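Local atomic coordinates of regulation of enolase protein 1 (Saccharomyces cerevisiae, PDB entry 3O12), a protein that functions in the galactose metabolic pathway through the GAL83 protein and may control the level of the enolase ENO1. Residues A[58-61]-A[66-69]; A[126-129]-A[135-138]; A[160-163]-A[169-172]. All coordinates share one frame; numbering follows the deposited sequence.

Interaction 1: A[58-61]-A[66-69]. With EDO (1,2-ethanediol), chain H; SO4 (sulfate ion), chain E; EDO (1,2-ethanediol), chain G.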
loop_
_atom_site.group_PDB
_atom_site.type_symbol
_atom_site.label_atom_id
_atom_site.label_comp_id
_atom_site.label_asym_id
_atom_site.label_seq_id
_atom_site.Cartn_x
_atom_site.Cartn_y
_atom_site.Cartn_z
ATOM N N ASP A 58 -1.119 -10.403 6.404
ATOM C CA ASP A 58 -0.465 -9.263 7.056
ATOM C C ASP A 58 0.944 -9.046 6.498
ATOM O O ASP A 58 1.529 -9.940 5.884
ATOM C CB ASP A 58 -0.409 -9.502 8.575
ATOM C CG ASP A 58 -0.211 -8.220 9.388
ATOM O OD1 ASP A 58 -0.255 -7.105 8.821
ATOM O OD2 ASP A 58 -0.034 -8.350 10.622
ATOM N N PHE A 59 1.488 -7.853 6.733
ATOM C CA PHE A 59 2.879 -7.549 6.421
ATOM C C PHE A 59 3.482 -6.891 7.650
ATOM O O PHE A 59 3.026 -5.825 8.066
ATOM C CB PHE A 59 2.983 -6.557 5.254
ATOM C CG PHE A 59 2.729 -7.158 3.897
ATOM C CD1 PHE A 59 3.593 -8.115 3.365
ATOM C CD2 PHE A 59 1.657 -6.719 3.133
ATOM C CE1 PHE A 59 3.363 -8.647 2.094
ATOM C CE2 PHE A 59 1.421 -7.249 1.860
ATOM C CZ PHE A 59 2.270 -8.209 1.350
ATOM N N TRP A 60 4.506 -7.515 8.220
ATOM C CA TRP A 60 5.179 -6.970 9.398
ATOM C C TRP A 60 6.510 -7.677 9.558
ATOM O O TRP A 60 6.599 -8.869 9.296
ATOM C CB TRP A 60 4.347 -7.197 10.672
ATOM C CG TRP A 60 4.929 -6.487 11.861
ATOM C CD1 TRP A 60 5.688 -7.028 12.872
ATOM C CD2 TRP A 60 4.815 -5.090 12.146
ATOM N NE1 TRP A 60 6.038 -6.042 13.774
ATOM C CE2 TRP A 60 5.516 -4.847 13.345
ATOM C CE3 TRP A 60 4.188 -4.017 11.500
ATOM C CZ2 TRP A 60 5.608 -3.572 13.911
ATOM C CZ3 TRP A 60 4.280 -2.750 12.065
ATOM C CH2 TRP A 60 4.987 -2.542 13.262
ATOM N N ARG A 61 7.540 -6.957 9.996
ATOM C CA ARG A 61 8.818 -7.600 10.293
ATOM C C ARG A 61 9.353 -7.226 11.670
ATOM O O ARG A 61 9.882 -6.130 11.868
ATOM C CB ARG A 61 9.881 -7.286 9.232
ATOM C CG ARG A 61 9.940 -8.289 8.102
ATOM C CD ARG A 61 11.145 -8.046 7.193
ATOM N NE ARG A 61 12.404 -8.580 7.711
ATOM C CZ ARG A 61 12.783 -9.851 7.596
ATOM N NH1 ARG A 61 13.953 -10.241 8.086
ATOM N NH2 ARG A 61 11.994 -10.738 7.005
ATOM N N GLY A 66 7.567 -9.352 17.672
ATOM C CA GLY A 66 8.415 -10.528 17.630
ATOM C C GLY A 66 7.964 -11.596 16.648
ATOM O O GLY A 66 8.293 -12.773 16.801
ATOM N N PHE A 67 7.185 -11.199 15.653
ATOM C CA PHE A 67 6.865 -12.109 14.568
ATOM C C PHE A 67 7.080 -11.421 13.236
ATOM O O PHE A 67 7.226 -10.198 13.162
ATOM C CB PHE A 67 5.441 -12.665 14.683
ATOM C CG PHE A 67 4.365 -11.612 14.771
ATOM C CD1 PHE A 67 4.114 -10.758 13.712
ATOM C CD2 PHE A 67 3.582 -11.497 15.914
ATOM C CE1 PHE A 67 3.116 -9.798 13.793
ATOM C CE2 PHE A 67 2.581 -10.551 15.995
ATOM C CZ PHE A 67 2.353 -9.695 14.940
ATOM N N THR A 68 7.126 -12.228 12.182
ATOM C CA THR A 68 7.219 -11.704 10.836
ATOM C C THR A 68 6.066 -12.267 10.036
ATOM O O THR A 68 5.709 -13.441 10.184
ATOM C CB THR A 68 8.574 -12.069 10.200
ATOM O OG1 THR A 68 9.628 -11.437 10.947
ATOM C CG2 THR A 68 8.634 -11.605 8.760
ATOM N N ARG A 69 5.477 -11.420 9.200
ATOM C CA ARG A 69 4.381 -11.820 8.320
ATOM C C ARG A 69 4.640 -11.261 6.937
ATOM O O ARG A 69 4.964 -10.079 6.788
ATOM C CB ARG A 69 3.047 -11.263 8.818
ATOM C CG ARG A 69 2.754 -11.544 10.287
ATOM C CD ARG A 69 2.042 -12.860 10.448
ATOM N NE ARG A 69 1.660 -13.116 11.835
ATOM C CZ ARG A 69 2.317 -13.935 12.649
ATOM N NH1 ARG A 69 3.392 -14.579 12.215
ATOM N NH2 ARG A 69 1.897 -14.115 13.894
HETATM C C1 EDO H . 1.321 -4.945 13.963
HETATM O O1 EDO H . 0.128 -5.034 14.747
HETATM C C2 EDO H . 1.479 -6.216 13.136
HETATM O O2 EDO H . 0.422 -6.281 12.172
HETATM S S SO4 E . 4.695 -16.628 14.984
HETATM O O1 SO4 E . 5.608 -16.295 16.077
HETATM O O2 SO4 E . 5.307 -16.268 13.708
HETATM O O3 SO4 E . 4.411 -18.062 14.996
HETATM O O4 SO4 E . 3.446 -15.894 15.163
HETATM C C1 EDO G . 0.565 -1.976 10.662
HETATM O O1 EDO G . -0.457 -1.610 9.729
HETATM C C2 EDO G . 0.963 -3.425 10.428
HETATM O O2 EDO G . -0.194 -4.266 10.313
HETATM O O HOH W 1 -0.318 -10.808 12.217
#
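Trp60 O takes the backbone N-H of Arg69, with 2.8 Å from Arg69 N to the oxygen, and also meets the CA-H of Thr68. Trp60 N bonds back to Arg69 O, making an antiparallel hydrogen-bonded pair. Arg61 and Thr68 form the next, non-hydrogen-bonded pair. Their side chains lie side by side, with Arg61 CG 3.6 Å from Thr68 CG2, and Arg61 NE bonds to Gly132 O. Strands 59-61 and 68-78 make up this beta hairpin. Phe67 crosses the Trp60 side chain at about a right angle. Phe67 CE1 lies 3.9 Å from Trp60 CD1, and Phe67 O sits at the indole edge, in its plane. The indole NE1 bonds to Thr63 O in the turn. Arg69 bends at chi2 (-89°), which folds its guanidinium back so that NH2 lies over one face of the Phe67 ring, toward the rim. Arg69 NH1 and NH2 hold a sulfate, with 2.7 Å from NH2 to sulfate O4. An ethanediol carbon lies over one indole face. Sulfate and ethanediol probably come from the crystallisation liquor. Asp58 OD2 accepts from O2 of this ethanediol at 2.6 Å. A water donates to Asp58 OD2 and accepts from Arg69 NE.

Interaction 2: A[126-129]-A[135-138]. With EDO (1,2-ethanediol), chain I; EDO (1,2-ethanediol), chain F.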
loop_
_atom_site.group_PDB
_atom_site.type_symbol
_atom_site.label_atom_id
_atom_site.label_comp_id
_atom_site.label_asym_id
_atom_site.label_seq_id
_atom_site.Cartn_x
_atom_site.Cartn_y
_atom_site.Cartn_z
ATOM N N SER A 126 -1.931 5.354 7.947
ATOM C CA SER A 126 -0.829 4.605 8.518
ATOM C C SER A 126 0.212 4.312 7.459
ATOM O O SER A 126 -0.111 4.126 6.281
ATOM C CB SER A 126 -1.374 3.291 9.078
ATOM O OG SER A 126 -0.344 2.438 9.528
ATOM N N SER A 127 1.470 4.266 7.862
ATOM C CA SER A 127 2.523 3.782 6.987
ATOM C C SER A 127 3.520 2.965 7.772
ATOM O O SER A 127 3.764 3.236 8.951
ATOM C CB SER A 127 3.222 4.919 6.234
ATOM O OG SER A 127 3.847 5.824 7.108
ATOM N N VAL A 128 4.078 1.950 7.121
ATOM C CA VAL A 128 5.098 1.109 7.722
ATOM C C VAL A 128 6.258 1.011 6.754
ATOM O O VAL A 128 6.092 0.526 5.632
ATOM C CB VAL A 128 4.580 -0.298 8.033
ATOM C CG1 VAL A 128 5.705 -1.161 8.649
ATOM C CG2 VAL A 128 3.390 -0.234 8.982
ATOM N N LEU A 129 7.423 1.490 7.164
ATOM C CA LEU A 129 8.640 1.390 6.382
ATOM C C LEU A 129 9.491 0.299 6.993
ATOM O O LEU A 129 9.839 0.374 8.174
ATOM C CB LEU A 129 9.392 2.724 6.399
ATOM C CG LEU A 129 10.507 2.903 5.364
ATOM C CD1 LEU A 129 10.880 4.372 5.247
ATOM C CD2 LEU A 129 11.713 2.064 5.708
ATOM N N ASP A 135 8.964 0.028 10.838
ATOM C CA ASP A 135 8.792 1.324 11.512
ATOM C C ASP A 135 7.433 1.892 11.120
ATOM O O ASP A 135 7.213 2.328 9.979
ATOM C CB ASP A 135 9.925 2.281 11.104
ATOM C CG ASP A 135 9.756 3.695 11.658
ATOM O OD1 ASP A 135 8.676 4.056 12.203
ATOM O OD2 ASP A 135 10.735 4.471 11.534
ATOM N N TRP A 136 6.518 1.869 12.075
ATOM C CA TRP A 136 5.106 2.147 11.867
ATOM C C TRP A 136 4.735 3.510 12.424
ATOM O O TRP A 136 5.035 3.820 13.573
ATOM C CB TRP A 136 4.334 1.048 12.601
ATOM C CG TRP A 136 2.838 1.100 12.600
ATOM C CD1 TRP A 136 2.014 1.646 11.650
ATOM C CD2 TRP A 136 1.985 0.506 13.579
ATOM N NE1 TRP A 136 0.695 1.446 12.000
ATOM C CE2 TRP A 136 0.653 0.752 13.183
ATOM C CE3 TRP A 136 2.221 -0.214 14.758
ATOM C CZ2 TRP A 136 -0.438 0.311 13.929
ATOM C CZ3 TRP A 136 1.137 -0.647 15.499
ATOM C CH2 TRP A 136 -0.176 -0.386 15.078
ATOM N N SER A 137 4.085 4.332 11.609
ATOM C CA SER A 137 3.551 5.609 12.058
ATOM C C SER A 137 2.077 5.678 11.719
ATOM O O SER A 137 1.653 5.161 10.682
ATOM C CB SER A 137 4.290 6.773 11.401
ATOM O OG SER A 137 3.896 8.004 11.987
ATOM N N THR A 138 1.294 6.311 12.577
ATOM C CA THR A 138 -0.136 6.340 12.373
ATOM C C THR A 138 -0.751 7.563 12.993
ATOM O O THR A 138 -0.210 8.132 13.946
ATOM C CB THR A 138 -0.782 5.064 12.950
ATOM O OG1 THR A 138 -2.141 4.968 12.499
ATOM C CG2 THR A 138 -0.717 5.071 14.483
HETATM C C1 EDO I . 0.586 8.930 9.010
HETATM O O1 EDO I . 1.504 9.926 9.472
HETATM C C2 EDO I . 1.322 7.606 8.851
HETATM O O2 EDO I . 2.583 7.835 8.218
HETATM C C1 EDO F . -0.793 0.353 5.779
HETATM O O1 EDO F . -2.158 0.714 6.039
HETATM C C2 EDO F . 0.124 0.876 6.881
HETATM O O2 EDO F . -0.210 0.224 8.107
#
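Residues 126-129 and 135-138 run antiparallel, with 167° between their directions and 4.6 Å between their axes at closest approach. Ser127 with Ser137 and Leu129 with Asp135 are hydrogen-bonded pairs. Ser126 with Thr138 and Val128 with Trp136 are non-hydrogen-bonded pairs. The two bonds of the Ser127-Ser137 pair run nearly along the carbonyl axes; Ser137 N to Ser127 O measures 2.9 Å. The Leu129-Asp135 bonds are more tilted: Asp135 N lies above the carbonyl plane of Leu129, 2.8 Å from Leu129 O. CA-H groups of Ser126, Val128 and Trp136 add contacts to facing carbonyl oxygens.

Trp136 makes the side-chain hydrogen bond of the contact. Its CG is anti to the backbone N (chi1 178°), and the indole reaches across to the other strand. Trp136 NE1 donates to Ser126 OG at 2.9 Å, a bent bond with the oxygen in the ring plane. Ser126 OG also bonds to an ethanediol, probably from the crystallisation liquor. Ser126 OG and Trp136 NE1 each have a weak bond to Glu117 OE1. Val128 CG2 presses on Trp136 CD1 at 3.5 Å, oblique to the ring. On the other face, Ser127 OG hydrogen-bonds to O2 of a second ethanediol at 2.6 Å and to Arg174 NH1.

The pair forms a beta hairpin. Strand 122-131 is flanked on its other side by strand 110-119, where the backbones of Ser126 and Val128 bond to those of Gly115 and Lys113. Leu129 packs on Arg174 and Ala176, and Ser137 on Arg174, of strand 172-177 in the other sheet.

Interaction 3: A[160-163]-A[169-172]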
loop_
_atom_site.group_PDB
_atom_site.type_symbol
_atom_site.label_atom_id
_atom_site.label_comp_id
_atom_site.label_asym_id
_atom_site.label_seq_id
_atom_site.Cartn_x
_atom_site.Cartn_y
_atom_site.Cartn_z
ATOM N N ARG A 160 8.823 9.300 -0.777
ATOM C CA ARG A 160 7.849 10.296 -0.330
ATOM C C ARG A 160 6.449 9.755 -0.554
ATOM O O ARG A 160 6.134 9.287 -1.652
ATOM C CB ARG A 160 8.000 11.592 -1.123
ATOM C CG ARG A 160 9.204 12.410 -0.779
ATOM C CD ARG A 160 9.267 13.679 -1.618
ATOM N NE ARG A 160 10.164 13.523 -2.760
ATOM C CZ ARG A 160 9.807 13.673 -4.032
ATOM N NH1 ARG A 160 8.557 13.990 -4.346
ATOM N NH2 ARG A 160 10.707 13.508 -4.992
ATOM N N ILE A 161 5.608 9.805 0.465
ATOM C CA ILE A 161 4.209 9.400 0.359
ATOM C C ILE A 161 3.319 10.606 0.543
ATOM O O ILE A 161 3.501 11.368 1.499
ATOM C CB ILE A 161 3.817 8.452 1.503
ATOM C CG1 ILE A 161 4.754 7.260 1.576
ATOM C CG2 ILE A 161 2.366 7.997 1.343
ATOM C CD1 ILE A 161 4.478 6.378 2.770
ATOM N N GLN A 162 2.347 10.775 -0.351
ATOM C CA GLN A 162 1.328 11.805 -0.223
ATOM C C GLN A 162 -0.049 11.158 -0.296
ATOM O O GLN A 162 -0.220 10.083 -0.898
ATOM C CB GLN A 162 1.463 12.834 -1.344
ATOM C CG GLN A 162 2.775 13.598 -1.336
ATOM C CD GLN A 162 2.993 14.365 -2.622
ATOM O OE1 GLN A 162 2.483 15.476 -2.801
ATOM N NE2 GLN A 162 3.751 13.776 -3.530
ATOM N N VAL A 163 -1.037 11.810 0.309
ATOM C CA VAL A 163 -2.404 11.311 0.301
ATOM C C VAL A 163 -3.319 12.417 -0.207
ATOM O O VAL A 163 -2.982 13.598 -0.105
ATOM C CB VAL A 163 -2.828 10.851 1.721
ATOM C CG1 VAL A 163 -2.861 12.039 2.690
ATOM C CG2 VAL A 163 -4.173 10.162 1.701
ATOM N N THR A 169 -5.342 18.274 -3.973
ATOM C CA THR A 169 -4.349 18.655 -2.976
ATOM C C THR A 169 -3.714 17.393 -2.395
ATOM O O THR A 169 -4.425 16.442 -2.070
ATOM C CB THR A 169 -5.021 19.436 -1.830
ATOM O OG1 THR A 169 -5.872 20.448 -2.387
ATOM C CG2 THR A 169 -3.987 20.077 -0.934
ATOM N N TRP A 170 -2.388 17.393 -2.264
ATOM C CA TRP A 170 -1.628 16.185 -1.913
ATOM C C TRP A 170 -0.676 16.365 -0.729
ATOM O O TRP A 170 0.544 16.402 -0.909
ATOM C CB TRP A 170 -0.824 15.716 -3.128
ATOM C CG TRP A 170 -1.663 15.356 -4.317
ATOM C CD1 TRP A 170 -2.110 16.197 -5.294
ATOM C CD2 TRP A 170 -2.151 14.048 -4.661
ATOM N NE1 TRP A 170 -2.849 15.499 -6.221
ATOM C CE2 TRP A 170 -2.890 14.178 -5.853
ATOM C CE3 TRP A 170 -2.035 12.781 -4.074
ATOM C CZ2 TRP A 170 -3.509 13.090 -6.475
ATOM C CZ3 TRP A 170 -2.651 11.705 -4.690
ATOM C CH2 TRP A 170 -3.378 11.867 -5.877
ATOM N N PRO A 171 -1.223 16.450 0.495
ATOM C CA PRO A 171 -0.383 16.591 1.689
ATOM C C PRO A 171 0.608 15.441 1.870
ATOM O O PRO A 171 0.323 14.282 1.543
ATOM C CB PRO A 171 -1.393 16.599 2.844
ATOM C CG PRO A 171 -2.680 16.146 2.268
ATOM C CD PRO A 171 -2.657 16.505 0.816
ATOM N N LEU A 172 1.775 15.779 2.407
ATOM C CA LEU A 172 2.803 14.802 2.736
ATOM C C LEU A 172 2.388 13.935 3.913
ATOM O O LEU A 172 1.825 14.433 4.906
ATOM C CB LEU A 172 4.108 15.517 3.076
ATOM C CG LEU A 172 5.265 14.603 3.482
ATOM C CD1 LEU A 172 5.878 13.978 2.242
ATOM C CD2 LEU A 172 6.324 15.365 4.293
#
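The connection from strand 158-164 to strand 172-177 closes here, where residues 169-172 come back alongside 160-163. Val163 N donates to Pro171 O at 3.1 Å. This is the single backbone hydrogen bond between the two segments. Gln162 and Leu172 follow as an antiparallel non-hydrogen-bonded pair, with 4.5 Å between their CA atoms.

Pro171 has no N-H to offer, so Val163 O receives no return bond from it. That oxygen instead packs on Pro171 CD at 3.1 Å and takes a CA-H contact from Trp170, with Trp170 CA 3.4 Å away. Pro171 O also takes a CA-H contact from Gln162, with Gln162 CA 3.2 Å away. Val163 CG1 sits between the backbone N and the carbonyl carbon (chi1 65°) and touches Pro171 CG at 4.1 Å. The Gln162 side chain crosses that of Trp170 at about a right angle, with amide and ring planes 67° apart. Leu172 CD1 rests against Ile161 O at 3.6 Å.

Around the turn, Thr169 N bonds to Asp166 OD2 and Thr169 O to Ser164 OG. The Trp170 ring makes a cation-pi contact with Arg151 on strand 148-155. Ile161 and Val163 turn inward to Leu112 and Leu125 of the opposing sheet. Two antiparallel sheets packed through such residues are typical of a beta sandwich, consistent with the concanavalin-like fold expected for the DUF1349 family.

Overall arrangement
The three contacts come in series along the chain, each closed before the next opens, and all belong to the DUF1349 region of the protein. Interactions 1 and 2 belong to the same antiparallel sheet, with centres about 13 Å apart. They touch where Trp60 packs on Trp136 and Val128. Interaction 3 lies at one edge of the other sheet, where strand 158-164 meets the start of the edge strand 172-177. Its centre is about 15 Å from that of interaction 2, and Ile161 meets Ser127 across the interface between the sheets. Interactions 1 and 3 stand on opposite sides of the chain's centre, with centres about 26 Å apart. Interaction 2 thus connects them through the body of the sandwich.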